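Local atomic coordinates of PRP8 protein (Cryptococcus neoformans var. grubii, PDB entry 6OWU), a protein that probably excises itself from the host Prp8 splicing factor and joins the flanking segments, as inteins with a Hint-type fold do. Residues Thr56-Glu61 with Leu139-Ser144. Residues are numbered along the deposited sequence; the frame is centred on the assembly and turned at random.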
loop_
_atom_site.group_PDB
_atom_site.type_symbol
_atom_site.label_atom_id
_atom_site.label_comp_id
_atom_site.label_asym_id
_atom_site.label_seq_id
_atom_site.Cartn_x
_atom_site.Cartn_y
_atom_site.Cartn_z
ATOM N N THR A 56 4.473 9.252 -6.680
ATOM C CA THR A 56 5.916 9.140 -6.532
ATOM C C THR A 56 6.639 9.880 -7.654
ATOM O O THR A 56 6.099 10.088 -8.740
ATOM C CB THR A 56 6.339 7.667 -6.525
ATOM O OG1 THR A 56 5.843 7.016 -7.702
ATOM C CG2 THR A 56 5.796 6.948 -5.285
ATOM N N HIS A 57 7.889 10.270 -7.381
ATOM C CA HIS A 57 8.740 10.782 -8.453
ATOM C C HIS A 57 8.854 9.756 -9.575
ATOM O O HIS A 57 8.727 10.093 -10.761
ATOM C CB HIS A 57 10.137 11.115 -7.913
ATOM C CG HIS A 57 10.185 12.308 -7.012
ATOM N ND1 HIS A 57 10.625 13.544 -7.439
ATOM C CD2 HIS A 57 9.876 12.450 -5.701
ATOM C CE1 HIS A 57 10.577 14.397 -6.431
ATOM N NE2 HIS A 57 10.126 13.759 -5.366
ATOM N N GLU A 58 9.094 8.496 -9.214
ATOM C CA GLU A 58 9.265 7.428 -10.192
ATOM C C GLU A 58 7.962 7.160 -10.940
ATOM O O GLU A 58 6.863 7.377 -10.418
ATOM C CB GLU A 58 9.747 6.145 -9.508
ATOM C CG GLU A 58 11.165 6.224 -8.956
ATOM C CD GLU A 58 11.241 6.868 -7.578
ATOM O OE1 GLU A 58 12.362 6.966 -7.036
ATOM O OE2 GLU A 58 10.191 7.280 -7.033
ATOM N N GLY A 59 8.094 6.714 -12.192
ATOM C CA GLY A 59 6.937 6.476 -13.042
ATOM C C GLY A 59 6.164 5.196 -12.771
ATOM O O GLY A 59 6.059 4.325 -13.644
ATOM N N LEU A 60 5.614 5.070 -11.568
ATOM C CA LEU A 60 4.754 3.959 -11.191
ATOM C C LEU A 60 3.368 4.491 -10.840
ATOM O O LEU A 60 3.191 5.681 -10.570
ATOM C CB LEU A 60 5.337 3.176 -10.008
ATOM C CG LEU A 60 6.673 2.471 -10.274
ATOM C CD1 LEU A 60 7.070 1.605 -9.085
ATOM C CD2 LEU A 60 6.628 1.641 -11.553
ATOM N N GLU A 61 2.384 3.591 -10.834
ATOM C CA GLU A 61 1.001 3.995 -10.604
ATOM C C GLU A 61 0.835 4.661 -9.242
ATOM O O GLU A 61 1.422 4.227 -8.249
ATOM C CB GLU A 61 0.070 2.779 -10.695
ATOM C CG GLU A 61 -0.523 2.564 -12.080
ATOM C CD GLU A 61 -1.488 1.388 -12.150
ATOM O OE1 GLU A 61 -1.979 0.938 -11.100
ATOM O OE2 GLU A 61 -1.775 0.929 -13.273
ATOM N N LEU A 139 13.626 1.525 -3.788
ATOM C CA LEU A 139 12.987 2.544 -2.969
ATOM C C LEU A 139 12.291 3.559 -3.868
ATOM O O LEU A 139 12.795 3.908 -4.941
ATOM C CB LEU A 139 14.003 3.240 -2.061
ATOM C CG LEU A 139 14.686 2.342 -1.027
ATOM C CD1 LEU A 139 15.529 3.170 -0.067
ATOM C CD2 LEU A 139 13.676 1.487 -0.268
ATOM N N LEU A 140 11.113 3.999 -3.442
ATOM C CA LEU A 140 10.295 4.943 -4.185
ATOM C C LEU A 140 10.118 6.209 -3.364
ATOM O O LEU A 140 9.834 6.150 -2.162
ATOM C CB LEU A 140 8.923 4.352 -4.524
ATOM C CG LEU A 140 8.924 3.032 -5.293
ATOM C CD1 LEU A 140 7.500 2.506 -5.423
ATOM C CD2 LEU A 140 9.563 3.199 -6.661
ATOM N N HIS A 141 10.238 7.345 -4.035
ATOM C CA HIS A 141 10.264 8.650 -3.391
ATOM C C HIS A 141 8.926 9.334 -3.621
ATOM O O HIS A 141 8.499 9.513 -4.769
ATOM C CB HIS A 141 11.430 9.476 -3.934
ATOM C CG HIS A 141 12.757 8.813 -3.734
ATOM N ND1 HIS A 141 13.222 7.815 -4.564
ATOM C CD2 HIS A 141 13.696 8.968 -2.770
ATOM C CE1 HIS A 141 14.403 7.403 -4.136
ATOM N NE2 HIS A 141 14.716 8.090 -3.052
ATOM N N ILE A 142 8.244 9.670 -2.528
ATOM C CA ILE A 142 6.927 10.279 -2.643
ATOM C C ILE A 142 7.081 11.726 -3.085
ATOM O O ILE A 142 7.847 12.495 -2.492
ATOM C CB ILE A 142 6.160 10.162 -1.316
ATOM C CG1 ILE A 142 5.727 8.711 -1.098
ATOM C CG2 ILE A 142 4.945 11.077 -1.320
ATOM C CD1 ILE A 142 5.036 8.471 0.231
ATOM N N ASN A 143 6.398 12.090 -4.168
ATOM C CA ASN A 143 6.395 13.478 -4.605
ATOM C C ASN A 143 5.250 14.262 -3.989
ATOM O O ASN A 143 5.400 15.453 -3.685
ATOM C CB ASN A 143 6.309 13.571 -6.128
ATOM C CG ASN A 143 6.475 14.989 -6.617
ATOM O OD1 ASN A 143 7.534 15.588 -6.437
ATOM N ND2 ASN A 143 5.431 15.539 -7.236
ATOM N N SER A 144 4.088 13.634 -3.837
ATOM C CA SER A 144 2.967 14.377 -3.280
ATOM C C SER A 144 2.002 13.403 -2.629
ATOM O O SER A 144 1.911 12.239 -3.034
ATOM C CB SER A 144 2.264 15.218 -4.346
ATOM O OG SER A 144 1.677 14.396 -5.339
#
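T56, H57 and E58 meet L140, H141 and N143 in a largely polar surface contact with a small apolar part around L140, where strand 38-56 runs out into a loop beside the antiparallel strand 139-148. T56 and I142 form the non-hydrogen-bonded pair, their CA atoms 4.2 Å apart. One step on, H57 N donates to H141 O at 2.8 Å. Past this point E58 takes over the pairing with its side chain, which folds over at the CB-CG bond (chi2 83°) and presents both carboxylate oxygens to one residue: OE1 accepts from H141 ND1 at 2.8 Å through its syn lone pair, and OE2 accepts from H141 N at 3.0 Å, 24° out of the carboxylate plane. The ND1 bond, nearly in the ring plane, probably limits rotation of the imidazole and may favour its protonated form, while the bond from H141 N steadies the carboxylate; carboxylate and imidazole planes are only 23° apart. N143 covers one face of the H57 ring; its CB lies 4.0 Å from the ring centroid in a CH-pi contact, and the amide stands nearly upright to the ring. L60 CD1 touches L140 CD1 at 3.8 Å, and the hydrogen bond from T56 OG1 to E58 O ties the strand end to the following loop. N143 and S144 both pair with K55, making a classic beta bulge. Together these features mark the end of an antiparallel strand pair in a Hint-family intein, extended by a bidentate carboxylate to a histidine's backbone and ring.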